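Local coordinates for lipoprotein (Mycoplasma mycoides subsp. capri, PDB 7ADK) that is probably a membrane-attached lipoprotein peptidase of the chymotrypsin-like PA clan, at residues K594-D598 / S851-F855; Y824-N829 / F840-D846; A160-G164 / Y182-R186; R186-R190 / D248-S252. One frame throughout, in Å; residues are numbered along the deposited sequence.

How the contacts relate
Followed from the N terminus, the chain first closes a short loop at contact 3, where helix 176-192, reached by way of helix 165-173, returns to pack on 160-164. Contact 4 starts at Arg186, the residue on which contact 3 ends, and joins the same helix to the loop at 248-252; their centres lie about 12 Å apart. Contact 1 opens later, at 594-598, and closes at 851-855 near the C terminus. Contact 2 falls wholly within that long loop, linking helix 824-831 to the loop after strand 836-837. Centres of contacts 1 and 2 are about 15 Å apart, and Tyr812 adjoins both. Contacts 2 and 4 lie on opposite sides of the chain's centre.

Contact 1 (K594-D598 / S851-F855); sequences KFFSD and SEFKF
Ser597 OG donates a hydrogen bond to Glu852 OE2 at 2.6 Å, the one clear hydrogen bond that crosses between 594-598 and 851-855. The hydroxyl meets the carboxylate on its anti side, 21° out of the carboxylate plane. In Glu852, CG is anti to the backbone N (chi1 170°), and the extended chain beyond it carries the carboxylate to Ser597 OG. Glu852 CG itself lies 3.4 Å from Ser597 CB.

The same serine has an apolar role. Its CB stands over a face of the Phe853 ring, 4.0 Å from the centroid and 27° off the normal, which meets the criterion for a CH-pi contact. The carbonyl O of Phe595 approaches the ring edge near the ring plane, 3.4 Å from Phe853 CZ, while Phe595 CB packs 4.0 Å from Phe853 CE1. Tyr812 stacks on Phe853, and Phe595 makes an edge-to-face pair with Phe789. Arg790 NH1 donates a hydrogen bond to the Phe853 carbonyl, so the C-terminal tail is tied to strand 783-792 as well.

Segment 594-598 begins in the strand that pairs in parallel with 769-778, and the tail lies against the end of strand 594-595 and the turn after it. Asp598 OD1 is 5.9 Å from Glu852 OE2, and a like charge at that range would tend to raise the proton affinity of the glutamate. The salt bridge from Asp598 to Lys608 should offset part of this effect, and the serine hydroxyl should favour the ionised carboxylate.

Contact 2 (Y824-N829 / F840-D846); sequences YREVMN and FQNGFTD
Phe844 packs tightly against helix 824-831, whereas the charged end of Arg825 meets exposed Asp846 at the solvent side. Met828 CG lies over a face of the Phe844 ring, 3.9 Å from the centroid, and SD, at 4.3 Å from that centroid and 55° off the normal, adds an oblique Met-aromatic contact. Turned away from its own backbone N (chi1 -158°) and extended thereafter, the Met828 chain runs across the ring. Asn829 CB touches Phe844 CB at 3.7 Å, the two side chains lying side by side and antiparallel.

Phe840 adds a second aromatic surface: Arg825 CG makes an off-centre CH-pi contact with its ring, and Tyr824 CD2 touches its CE2 at 3.7 Å. Further out, Arg825 NH1 bonds to Phe844 O at 2.9 Å, with the oxygen in the guanidinium plane, and to Asp846 OD1 at 2.8 Å in a salt bridge. Arg825 NE reaches Tyr812 O, which, with the NH1 bonds, should restrict the group's rotation.

The helix lies between the loop and the sheet: Tyr824 and Met828 touch Tyr444 on strand 442-447, Tyr824 OH bonds to Asp430 on strand 421-433, and Met828 and Phe844 reach Ser837 on strand 836-837.

Contact 3 (A160-G164 / Y182-R186); sequences AYFGG and YDNER
Tyr161 presents its ring edge to Asp183, whose OD1 lies in the ring plane, while Arg186 CD approaches off-centre at 4.3 Å from the centroid in a CH-pi contact. The Tyr182 ring is met at both a face and an edge: Tyr161 O lies in its plane at the edge, and the Arg186 guanidinium spreads over a face in a cation-pi contact, with Tyr182 CZ 3.2 Å from the guanidinium plane. Phe162 has Tyr161 CD2 above the centre of its ring, so the two neighbouring side chains of the 3-10 turn also pack on each other.

Two hydrogen bonds run in opposite directions between the segments. Tyr182 OH gives one to Tyr161 O at 2.7 Å, in the carbonyl plane and on a lone pair, with a C=O...donor angle of 136°. Tyr161 OH gives the other to Asp183 OD1 at 2.6 Å, from above the carboxylate plane. The two tyrosine side chains point contrary ways as they pass, each delivering its hydroxyl to the other segment.

Asp183 OD2 is taken by Tyr171 OH, so two tyrosine hydroxyls share this buried carboxylate and would be expected to stabilise its charge. Arg186 NH1 binds Tyr182 O at 3.0 Å and is salt-bridged to Glu185 OE2, also at 3.0 Å. The cation over the phenol may make Tyr182 OH a somewhat stronger donor to the 160-162 turn, although Glu185 would offset part of its charge.

Contact 4 (R186-R190 / D248-S252); sequences RYMTR and DGKVS
Helix-to-loop packing in the N-terminal helical region defines this contact: Tyr187 and Arg190, one turn apart on helix 176-192, lie against the loop 248-252, which runs past them without regular structure. The Tyr187 ring meets Val251 O at the edge, 3.5 Å from CE1 and near the ring plane. Farther along the ring, Tyr187 OH touches Lys250 CD at 3.4 Å as the two side chains pass at an oblique angle. The hydroxyl has its polar partner in Gln700, whose NE2 also bonds to Val251 O, so a single amide joins the helix and the loop from a third part of the chain.

Arg190 supplies the outer, exposed part. With chi1 at 67°, its CG is flanked by the backbone N and C, and a bend at chi3 turns the guanidinium toward Val251. NH2 lies 3.7 Å from Val251 CG2, and Val251 N is over one face of the group, offset toward its rim; the two side chains cross at about a right angle. Gly249 O is near the guanidinium plane but 3.9 Å from NH1, so packing is the evident contribution on this side.

The helix is kinked here, the N atoms of Arg186 and Thr189 lacking a bond to the preceding turn. Arg186 O takes Arg190 N at 3.3 Å and Thr189 OG1 at 3.1 Å from the same face of its plane. In the loop, Lys250 makes a cation-pi contact with Tyr703, and its NZ bonds to Ser227 OG and, 35° out of the carbonyl plane, to Asp248 O at 3.0 Å.

Contact 1 (K594-D598 / S851-F855)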
loop_
_atom_site.group_PDB
_atom_site.type_symbol
_atom_site.label_atom_id
_atom_site.label_comp_id
_atom_site.label_asym_id
_atom_site.label_seq_id
_atom_site.Cartn_x
_atom_site.Cartn_y
_atom_site.Cartn_z
ATOM N N LYS B 594 -7.594 -0.138 32.220
ATOM C CA LYS B 594 -6.952 0.140 33.508
ATOM C C LYS B 594 -5.768 1.075 33.254
ATOM O O LYS B 594 -5.386 1.262 32.110
ATOM C CB LYS B 594 -6.508 -1.196 34.119
ATOM C CG LYS B 594 -7.652 -2.100 34.590
ATOM C CD LYS B 594 -7.202 -3.541 34.834
ATOM C CE LYS B 594 -6.895 -4.253 33.520
ATOM N NZ LYS B 594 -6.502 -5.657 33.696
ATOM N N PHE B 595 -5.162 1.640 34.288
ATOM C CA PHE B 595 -4.018 2.551 34.160
ATOM C C PHE B 595 -2.804 2.003 34.898
ATOM O O PHE B 595 -2.945 1.337 35.920
ATOM C CB PHE B 595 -4.396 3.954 34.642
ATOM C CG PHE B 595 -5.284 4.687 33.669
ATOM C CD1 PHE B 595 -4.705 5.473 32.663
ATOM C CD2 PHE B 595 -6.677 4.528 33.711
ATOM C CE1 PHE B 595 -5.510 6.102 31.709
ATOM C CE2 PHE B 595 -7.478 5.152 32.752
ATOM C CZ PHE B 595 -6.899 5.953 31.759
ATOM N N PHE B 596 -1.600 2.222 34.386
ATOM C CA PHE B 596 -0.395 1.629 34.962
ATOM C C PHE B 596 0.033 2.332 36.260
ATOM O O PHE B 596 0.553 3.449 36.226
ATOM C CB PHE B 596 0.703 1.630 33.908
ATOM C CG PHE B 596 1.907 0.818 34.314
ATOM C CD1 PHE B 596 1.904 -0.574 34.140
ATOM C CD2 PHE B 596 3.038 1.449 34.849
ATOM C CE1 PHE B 596 3.032 -1.324 34.482
ATOM C CE2 PHE B 596 4.174 0.699 35.163
ATOM C CZ PHE B 596 4.171 -0.688 34.980
ATOM N N SER B 597 -0.214 1.705 37.416
ATOM C CA SER B 597 -0.043 2.328 38.734
ATOM C C SER B 597 1.384 2.299 39.281
ATOM O O SER B 597 1.735 3.154 40.089
ATOM C CB SER B 597 -0.993 1.652 39.702
ATOM O OG SER B 597 -0.722 0.276 39.740
ATOM N N ASP B 598 2.220 1.353 38.855
ATOM C CA ASP B 598 3.625 1.283 39.251
ATOM C C ASP B 598 4.421 2.504 38.759
ATOM O O ASP B 598 4.242 2.983 37.642
ATOM C CB ASP B 598 4.305 -0.006 38.756
ATOM C CG ASP B 598 3.664 -1.347 39.113
ATOM O OD1 ASP B 598 2.793 -1.393 40.001
ATOM O OD2 ASP B 598 4.095 -2.376 38.542
ATOM N N SER B 851 -6.875 2.047 46.567
ATOM C CA SER B 851 -5.614 2.288 47.293
ATOM C C SER B 851 -4.335 2.053 46.473
ATOM O O SER B 851 -3.282 2.589 46.801
ATOM C CB SER B 851 -5.594 1.457 48.576
ATOM O OG SER B 851 -5.696 0.083 48.280
ATOM N N GLU B 852 -4.423 1.339 45.357
ATOM C CA GLU B 852 -3.389 1.194 44.327
ATOM C C GLU B 852 -2.862 2.533 43.771
ATOM O O GLU B 852 -1.673 2.641 43.473
ATOM C CB GLU B 852 -3.992 0.324 43.215
ATOM C CG GLU B 852 -3.160 0.263 41.934
ATOM C CD GLU B 852 -3.665 -0.754 40.902
ATOM O OE1 GLU B 852 -4.569 -1.562 41.185
ATOM O OE2 GLU B 852 -3.108 -0.785 39.790
ATOM N N PHE B 853 -3.714 3.555 43.641
ATOM C CA PHE B 853 -3.373 4.841 43.020
ATOM C C PHE B 853 -3.039 5.971 44.000
ATOM O O PHE B 853 -2.721 7.080 43.560
ATOM C CB PHE B 853 -4.464 5.230 42.024
ATOM C CG PHE B 853 -4.500 4.348 40.796
ATOM C CD1 PHE B 853 -3.625 4.582 39.726
ATOM C CD2 PHE B 853 -5.390 3.273 40.730
ATOM C CE1 PHE B 853 -3.669 3.768 38.588
ATOM C CE2 PHE B 853 -5.444 2.461 39.591
ATOM C CZ PHE B 853 -4.588 2.715 38.517
ATOM N N LYS B 854 -3.041 5.719 45.311
ATOM C CA LYS B 854 -2.485 6.648 46.308
ATOM C C LYS B 854 -0.958 6.757 46.177
ATOM O O LYS B 854 -0.332 5.982 45.468
ATOM C CB LYS B 854 -2.885 6.220 47.722
ATOM C CG LYS B 854 -4.389 6.345 47.985
ATOM C CD LYS B 854 -4.698 5.868 49.409
ATOM C CE LYS B 854 -6.196 5.729 49.683
ATOM N NZ LYS B 854 -6.885 6.987 49.846
ATOM N N PHE B 855 -0.352 7.725 46.848
ATOM C CA PHE B 855 1.094 7.952 46.884
ATOM C C PHE B 855 1.618 7.995 48.326
ATOM O O PHE B 855 0.892 8.375 49.245
ATOM C CB PHE B 855 1.441 9.271 46.195
ATOM C CG PHE B 855 1.260 9.354 44.701
ATOM C CD1 PHE B 855 2.265 8.890 43.839
ATOM C CD2 PHE B 855 0.131 9.990 44.166
ATOM C CE1 PHE B 855 2.145 9.067 42.455
ATOM C CE2 PHE B 855 0.012 10.170 42.785
ATOM C CZ PHE B 855 1.021 9.713 41.933
#

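Contact 2 (Y824-N829 / F840-D846)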
loop_
_atom_site.group_PDB
_atom_site.type_symbol
_atom_site.label_atom_id
_atom_site.label_comp_id
_atom_site.label_asym_id
_atom_site.label_seq_id
_atom_site.Cartn_x
_atom_site.Cartn_y
_atom_site.Cartn_z
ATOM N N TYR B 824 -8.649 13.869 35.443
ATOM C CA TYR B 824 -9.916 13.396 34.885
ATOM C C TYR B 824 -11.024 13.217 35.934
ATOM O O TYR B 824 -12.138 13.705 35.756
ATOM C CB TYR B 824 -9.655 12.083 34.141
ATOM C CG TYR B 824 -10.886 11.456 33.525
ATOM C CD1 TYR B 824 -11.769 12.229 32.749
ATOM C CD2 TYR B 824 -11.187 10.109 33.776
ATOM C CE1 TYR B 824 -12.957 11.676 32.261
ATOM C CE2 TYR B 824 -12.383 9.560 33.297
ATOM C CZ TYR B 824 -13.275 10.346 32.558
ATOM O OH TYR B 824 -14.461 9.847 32.157
ATOM N N ARG B 825 -10.719 12.564 37.061
ATOM C CA ARG B 825 -11.662 12.317 38.150
ATOM C C ARG B 825 -12.234 13.598 38.731
ATOM O O ARG B 825 -13.441 13.736 38.865
ATOM C CB ARG B 825 -10.943 11.504 39.228
ATOM C CG ARG B 825 -11.904 11.085 40.350
ATOM C CD ARG B 825 -11.210 10.369 41.509
ATOM N NE ARG B 825 -10.141 11.195 42.084
ATOM C CZ ARG B 825 -10.268 12.254 42.852
ATOM N NH1 ARG B 825 -11.397 12.651 43.329
ATOM N NH2 ARG B 825 -9.228 12.957 43.145
ATOM N N GLU B 826 -11.382 14.538 39.104
ATOM C CA GLU B 826 -11.830 15.740 39.816
ATOM C C GLU B 826 -12.441 16.807 38.889
ATOM O O GLU B 826 -13.231 17.631 39.338
ATOM C CB GLU B 826 -10.720 16.244 40.746
ATOM C CG GLU B 826 -9.507 16.829 40.041
ATOM C CD GLU B 826 -8.211 16.784 40.868
ATOM O OE1 GLU B 826 -8.253 16.624 42.108
ATOM O OE2 GLU B 826 -7.131 16.916 40.243
ATOM N N VAL B 827 -12.148 16.748 37.587
ATOM C CA VAL B 827 -12.927 17.419 36.538
ATOM C C VAL B 827 -14.309 16.787 36.395
ATOM O O VAL B 827 -15.323 17.481 36.380
ATOM C CB VAL B 827 -12.161 17.389 35.212
ATOM C CG1 VAL B 827 -13.006 17.780 34.028
ATOM C CG2 VAL B 827 -10.969 18.323 35.266
ATOM N N MET B 828 -14.394 15.465 36.344
ATOM C CA MET B 828 -15.667 14.783 36.172
ATOM C C MET B 828 -16.564 14.862 37.421
ATOM O O MET B 828 -17.783 14.915 37.307
ATOM C CB MET B 828 -15.415 13.358 35.667
ATOM C CG MET B 828 -16.680 12.849 34.987
ATOM S SD MET B 828 -16.507 11.356 33.997
ATOM C CE MET B 828 -18.231 11.113 33.531
ATOM N N ASN B 829 -15.972 14.990 38.611
ATOM C CA ASN B 829 -16.651 15.179 39.888
ATOM C C ASN B 829 -17.497 16.455 39.935
ATOM O O ASN B 829 -18.600 16.418 40.466
ATOM C CB ASN B 829 -15.598 15.200 41.006
ATOM C CG ASN B 829 -16.218 15.286 42.386
ATOM O OD1 ASN B 829 -17.114 14.545 42.737
ATOM N ND2 ASN B 829 -15.785 16.191 43.207
ATOM N N PHE B 840 -14.993 4.628 37.565
ATOM C CA PHE B 840 -15.282 5.194 38.881
ATOM C C PHE B 840 -16.616 4.656 39.410
ATOM O O PHE B 840 -17.585 5.387 39.585
ATOM C CB PHE B 840 -15.190 6.729 38.815
ATOM C CG PHE B 840 -13.819 7.254 38.421
ATOM C CD1 PHE B 840 -12.789 7.287 39.373
ATOM C CD2 PHE B 840 -13.547 7.676 37.108
ATOM C CE1 PHE B 840 -11.500 7.707 39.010
ATOM C CE2 PHE B 840 -12.259 8.102 36.752
ATOM C CZ PHE B 840 -11.231 8.113 37.698
ATOM N N GLN B 841 -16.710 3.342 39.602
ATOM C CA GLN B 841 -17.981 2.653 39.887
ATOM C C GLN B 841 -18.531 2.909 41.298
ATOM O O GLN B 841 -19.716 2.719 41.545
ATOM C CB GLN B 841 -17.837 1.153 39.623
ATOM C CG GLN B 841 -17.558 0.855 38.153
ATOM C CD GLN B 841 -17.212 -0.598 37.897
ATOM O OE1 GLN B 841 -17.803 -1.524 38.430
ATOM N NE2 GLN B 841 -16.246 -0.862 37.059
ATOM N N ASN B 842 -17.687 3.395 42.208
ATOM C CA ASN B 842 -18.066 3.948 43.510
ATOM C C ASN B 842 -18.269 5.486 43.503
ATOM O O ASN B 842 -18.561 6.065 44.548
ATOM C CB ASN B 842 -17.032 3.496 44.559
ATOM C CG ASN B 842 -16.948 1.988 44.731
ATOM O OD1 ASN B 842 -16.404 1.280 43.900
ATOM N ND2 ASN B 842 -17.460 1.448 45.808
ATOM N N GLY B 843 -18.125 6.165 42.358
ATOM C CA GLY B 843 -18.200 7.625 42.209
ATOM C C GLY B 843 -16.846 8.346 42.172
ATOM O O GLY B 843 -15.792 7.777 42.455
ATOM N N PHE B 844 -16.872 9.625 41.795
ATOM C CA PHE B 844 -15.690 10.470 41.551
ATOM C C PHE B 844 -15.062 11.112 42.803
ATOM O O PHE B 844 -14.076 11.839 42.702
ATOM C CB PHE B 844 -16.073 11.579 40.564
ATOM C CG PHE B 844 -16.759 11.122 39.304
ATOM C CD1 PHE B 844 -16.007 10.552 38.271
ATOM C CD2 PHE B 844 -18.150 11.249 39.169
ATOM C CE1 PHE B 844 -16.647 10.084 37.119
ATOM C CE2 PHE B 844 -18.786 10.782 38.016
ATOM C CZ PHE B 844 -18.039 10.181 36.998
ATOM N N THR B 845 -15.624 10.899 43.989
ATOM C CA THR B 845 -15.168 11.536 45.233
ATOM C C THR B 845 -13.793 11.030 45.691
ATOM O O THR B 845 -13.388 9.904 45.397
ATOM C CB THR B 845 -16.216 11.380 46.342
ATOM O OG1 THR B 845 -16.493 10.024 46.579
ATOM C CG2 THR B 845 -17.527 12.060 46.003
ATOM N N ASP B 846 -13.036 11.873 46.405
ATOM C CA ASP B 846 -11.622 11.605 46.725
ATOM C C ASP B 846 -11.406 10.367 47.612
ATOM O O ASP B 846 -10.392 9.684 47.491
ATOM C CB ASP B 846 -10.985 12.824 47.416
ATOM C CG ASP B 846 -11.186 14.168 46.706
ATOM O OD1 ASP B 846 -10.906 14.288 45.519
ATOM O OD2 ASP B 846 -11.604 15.129 47.343
#

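Contact 3 (A160-G164 / Y182-R186)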
loop_
_atom_site.group_PDB
_atom_site.type_symbol
_atom_site.label_atom_id
_atom_site.label_comp_id
_atom_site.label_asym_id
_atom_site.label_seq_id
_atom_site.Cartn_x
_atom_site.Cartn_y
_atom_site.Cartn_z
ATOM N N ALA B 160 30.221 -3.603 13.719
ATOM C CA ALA B 160 31.211 -2.558 13.443
ATOM C C ALA B 160 31.115 -1.355 14.409
ATOM O O ALA B 160 32.139 -0.879 14.896
ATOM C CB ALA B 160 31.055 -2.134 11.985
ATOM N N TYR B 161 29.907 -0.946 14.787
ATOM C CA TYR B 161 29.653 0.045 15.831
ATOM C C TYR B 161 30.201 -0.358 17.216
ATOM O O TYR B 161 30.571 0.495 18.022
ATOM C CB TYR B 161 28.139 0.266 15.877
ATOM C CG TYR B 161 27.687 1.222 16.953
ATOM C CD1 TYR B 161 27.681 2.606 16.716
ATOM C CD2 TYR B 161 27.308 0.721 18.206
ATOM C CE1 TYR B 161 27.288 3.489 17.728
ATOM C CE2 TYR B 161 26.935 1.602 19.227
ATOM C CZ TYR B 161 26.915 2.986 18.985
ATOM O OH TYR B 161 26.548 3.840 19.963
ATOM N N PHE B 162 30.298 -1.660 17.490
ATOM C CA PHE B 162 30.875 -2.236 18.703
ATOM C C PHE B 162 32.352 -2.628 18.567
ATOM O O PHE B 162 32.961 -3.071 19.538
ATOM C CB PHE B 162 30.064 -3.446 19.138
ATOM C CG PHE B 162 28.595 -3.184 19.299
ATOM C CD1 PHE B 162 28.121 -2.574 20.467
ATOM C CD2 PHE B 162 27.712 -3.508 18.264
ATOM C CE1 PHE B 162 26.760 -2.301 20.599
ATOM C CE2 PHE B 162 26.356 -3.213 18.390
ATOM C CZ PHE B 162 25.881 -2.626 19.563
ATOM N N GLY B 163 32.954 -2.489 17.386
ATOM C CA GLY B 163 34.331 -2.917 17.126
ATOM C C GLY B 163 34.521 -4.413 16.839
ATOM O O GLY B 163 35.623 -4.930 17.016
ATOM N N GLY B 164 33.473 -5.110 16.399
ATOM C CA GLY B 164 33.469 -6.542 16.067
ATOM C C GLY B 164 32.770 -7.405 17.119
ATOM O O GLY B 164 32.332 -6.911 18.153
ATOM N N TYR B 182 29.562 4.230 26.495
ATOM C CA TYR B 182 30.043 3.799 25.182
ATOM C C TYR B 182 29.303 4.490 24.018
ATOM O O TYR B 182 29.930 5.015 23.094
ATOM C CB TYR B 182 29.927 2.277 25.100
ATOM C CG TYR B 182 30.486 1.699 23.821
ATOM C CD1 TYR B 182 31.864 1.455 23.717
ATOM C CD2 TYR B 182 29.649 1.491 22.708
ATOM C CE1 TYR B 182 32.408 1.018 22.500
ATOM C CE2 TYR B 182 30.191 1.065 21.485
ATOM C CZ TYR B 182 31.577 0.843 21.379
ATOM O OH TYR B 182 32.134 0.520 20.190
ATOM N N ASP B 183 27.971 4.515 24.070
ATOM C CA ASP B 183 27.106 5.137 23.067
ATOM C C ASP B 183 27.159 6.668 23.093
ATOM O O ASP B 183 27.114 7.300 22.045
ATOM C CB ASP B 183 25.656 4.683 23.268
ATOM C CG ASP B 183 25.407 3.192 23.062
ATOM O OD1 ASP B 183 26.097 2.584 22.218
ATOM O OD2 ASP B 183 24.485 2.643 23.703
ATOM N N ASN B 184 27.286 7.291 24.259
ATOM C CA ASN B 184 27.346 8.741 24.379
ATOM C C ASN B 184 28.674 9.309 23.828
ATOM O O ASN B 184 28.656 10.336 23.159
ATOM C CB ASN B 184 27.069 9.106 25.840
ATOM C CG ASN B 184 27.053 10.594 26.080
ATOM O OD1 ASN B 184 26.091 11.280 25.811
ATOM N ND2 ASN B 184 28.120 11.134 26.591
ATOM N N GLU B 185 29.818 8.624 23.976
ATOM C CA GLU B 185 31.067 9.080 23.350
ATOM C C GLU B 185 31.086 8.912 21.816
ATOM O O GLU B 185 32.014 9.381 21.162
ATOM C CB GLU B 185 32.309 8.492 24.047
ATOM C CG GLU B 185 32.683 7.062 23.664
ATOM C CD GLU B 185 34.118 6.635 24.017
ATOM O OE1 GLU B 185 34.899 7.425 24.571
ATOM O OE2 GLU B 185 34.496 5.496 23.694
ATOM N N ARG B 186 30.074 8.262 21.232
ATOM C CA ARG B 186 29.831 8.101 19.790
ATOM C C ARG B 186 28.744 9.044 19.299
ATOM O O ARG B 186 28.910 9.697 18.278
ATOM C CB ARG B 186 29.487 6.637 19.503
ATOM C CG ARG B 186 30.695 5.784 19.740
ATOM C CD ARG B 186 30.534 4.290 19.702
ATOM N NE ARG B 186 31.841 3.621 19.762
ATOM C CZ ARG B 186 32.764 3.749 20.699
ATOM N NH1 ARG B 186 32.526 4.291 21.853
ATOM N NH2 ARG B 186 33.970 3.340 20.479
#

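Contact 4 (R186-R190 / D248-S252)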
loop_
_atom_site.group_PDB
_atom_site.type_symbol
_atom_site.label_atom_id
_atom_site.label_comp_id
_atom_site.label_asym_id
_atom_site.label_seq_id
_atom_site.Cartn_x
_atom_site.Cartn_y
_atom_site.Cartn_z
ATOM N N ARG B 186 30.074 8.262 21.232
ATOM C CA ARG B 186 29.831 8.101 19.790
ATOM C C ARG B 186 28.744 9.044 19.299
ATOM O O ARG B 186 28.910 9.697 18.278
ATOM C CB ARG B 186 29.487 6.637 19.503
ATOM C CG ARG B 186 30.695 5.784 19.740
ATOM C CD ARG B 186 30.534 4.290 19.702
ATOM N NE ARG B 186 31.841 3.621 19.762
ATOM C CZ ARG B 186 32.764 3.749 20.699
ATOM N NH1 ARG B 186 32.526 4.291 21.853
ATOM N NH2 ARG B 186 33.970 3.340 20.479
ATOM N N TYR B 187 27.681 9.216 20.068
ATOM C CA TYR B 187 26.621 10.167 19.788
ATOM C C TYR B 187 27.145 11.600 19.793
ATOM O O TYR B 187 26.827 12.394 18.920
ATOM C CB TYR B 187 25.501 9.977 20.811
ATOM C CG TYR B 187 24.199 10.611 20.390
ATOM C CD1 TYR B 187 23.372 9.924 19.490
ATOM C CD2 TYR B 187 23.820 11.879 20.873
ATOM C CE1 TYR B 187 22.164 10.496 19.067
ATOM C CE2 TYR B 187 22.607 12.450 20.459
ATOM C CZ TYR B 187 21.782 11.761 19.552
ATOM O OH TYR B 187 20.612 12.306 19.157
ATOM N N MET B 188 28.011 11.927 20.749
ATOM C CA MET B 188 28.638 13.244 20.855
ATOM C C MET B 188 29.616 13.594 19.722
ATOM O O MET B 188 29.797 14.778 19.468
ATOM C CB MET B 188 29.337 13.383 22.214
ATOM C CG MET B 188 28.361 13.542 23.377
ATOM S SD MET B 188 27.189 14.910 23.234
ATOM C CE MET B 188 28.253 16.307 22.846
ATOM N N THR B 189 30.226 12.640 19.012
ATOM C CA THR B 189 31.129 12.923 17.881
ATOM C C THR B 189 30.376 13.072 16.561
ATOM O O THR B 189 30.717 13.965 15.782
ATOM C CB THR B 189 32.260 11.896 17.752
ATOM O OG1 THR B 189 31.745 10.616 17.539
ATOM C CG2 THR B 189 33.139 11.882 18.981
ATOM N N ARG B 190 29.278 12.326 16.328
ATOM C CA ARG B 190 28.339 12.652 15.229
ATOM C C ARG B 190 27.679 14.021 15.435
ATOM O O ARG B 190 27.493 14.782 14.488
ATOM C CB ARG B 190 27.305 11.537 14.948
ATOM C CG ARG B 190 26.290 11.290 16.075
ATOM C CD ARG B 190 25.107 10.381 15.706
ATOM N NE ARG B 190 24.232 10.936 14.655
ATOM C CZ ARG B 190 23.361 11.921 14.747
ATOM N NH1 ARG B 190 23.138 12.563 15.854
ATOM N NH2 ARG B 190 22.677 12.268 13.702
ATOM N N ASP B 248 18.483 20.242 17.001
ATOM C CA ASP B 248 19.513 19.201 16.962
ATOM C C ASP B 248 18.932 17.846 16.517
ATOM O O ASP B 248 17.909 17.404 17.031
ATOM C CB ASP B 248 20.202 19.093 18.335
ATOM C CG ASP B 248 20.612 20.443 18.918
ATOM O OD1 ASP B 248 21.552 21.062 18.395
ATOM O OD2 ASP B 248 19.994 20.902 19.892
ATOM N N GLY B 249 19.578 17.176 15.575
ATOM C CA GLY B 249 19.151 15.899 15.014
ATOM C C GLY B 249 19.410 14.668 15.881
ATOM O O GLY B 249 20.071 14.740 16.913
ATOM N N LYS B 250 18.874 13.524 15.456
ATOM C CA LYS B 250 18.788 12.284 16.228
ATOM C C LYS B 250 18.865 11.038 15.322
ATOM O O LYS B 250 18.231 11.040 14.278
ATOM C CB LYS B 250 17.427 12.254 16.940
ATOM C CG LYS B 250 16.901 13.453 17.742
ATOM C CD LYS B 250 17.515 13.666 19.116
ATOM C CE LYS B 250 16.713 14.663 19.950
ATOM N NZ LYS B 250 16.822 16.047 19.481
ATOM N N VAL B 251 19.506 9.953 15.783
ATOM C CA VAL B 251 19.456 8.543 15.279
ATOM C C VAL B 251 19.856 7.578 16.430
ATOM O O VAL B 251 20.220 8.070 17.497
ATOM C CB VAL B 251 20.368 8.303 14.047
ATOM C CG1 VAL B 251 19.982 7.042 13.285
ATOM C CG2 VAL B 251 20.385 9.416 12.998
ATOM N N SER B 252 19.792 6.242 16.290
ATOM C CA SER B 252 20.591 5.289 17.105
ATOM C C SER B 252 20.788 3.915 16.442
ATOM O O SER B 252 19.832 3.153 16.271
ATOM C CB SER B 252 19.997 5.084 18.497
ATOM O OG SER B 252 20.611 4.007 19.175
#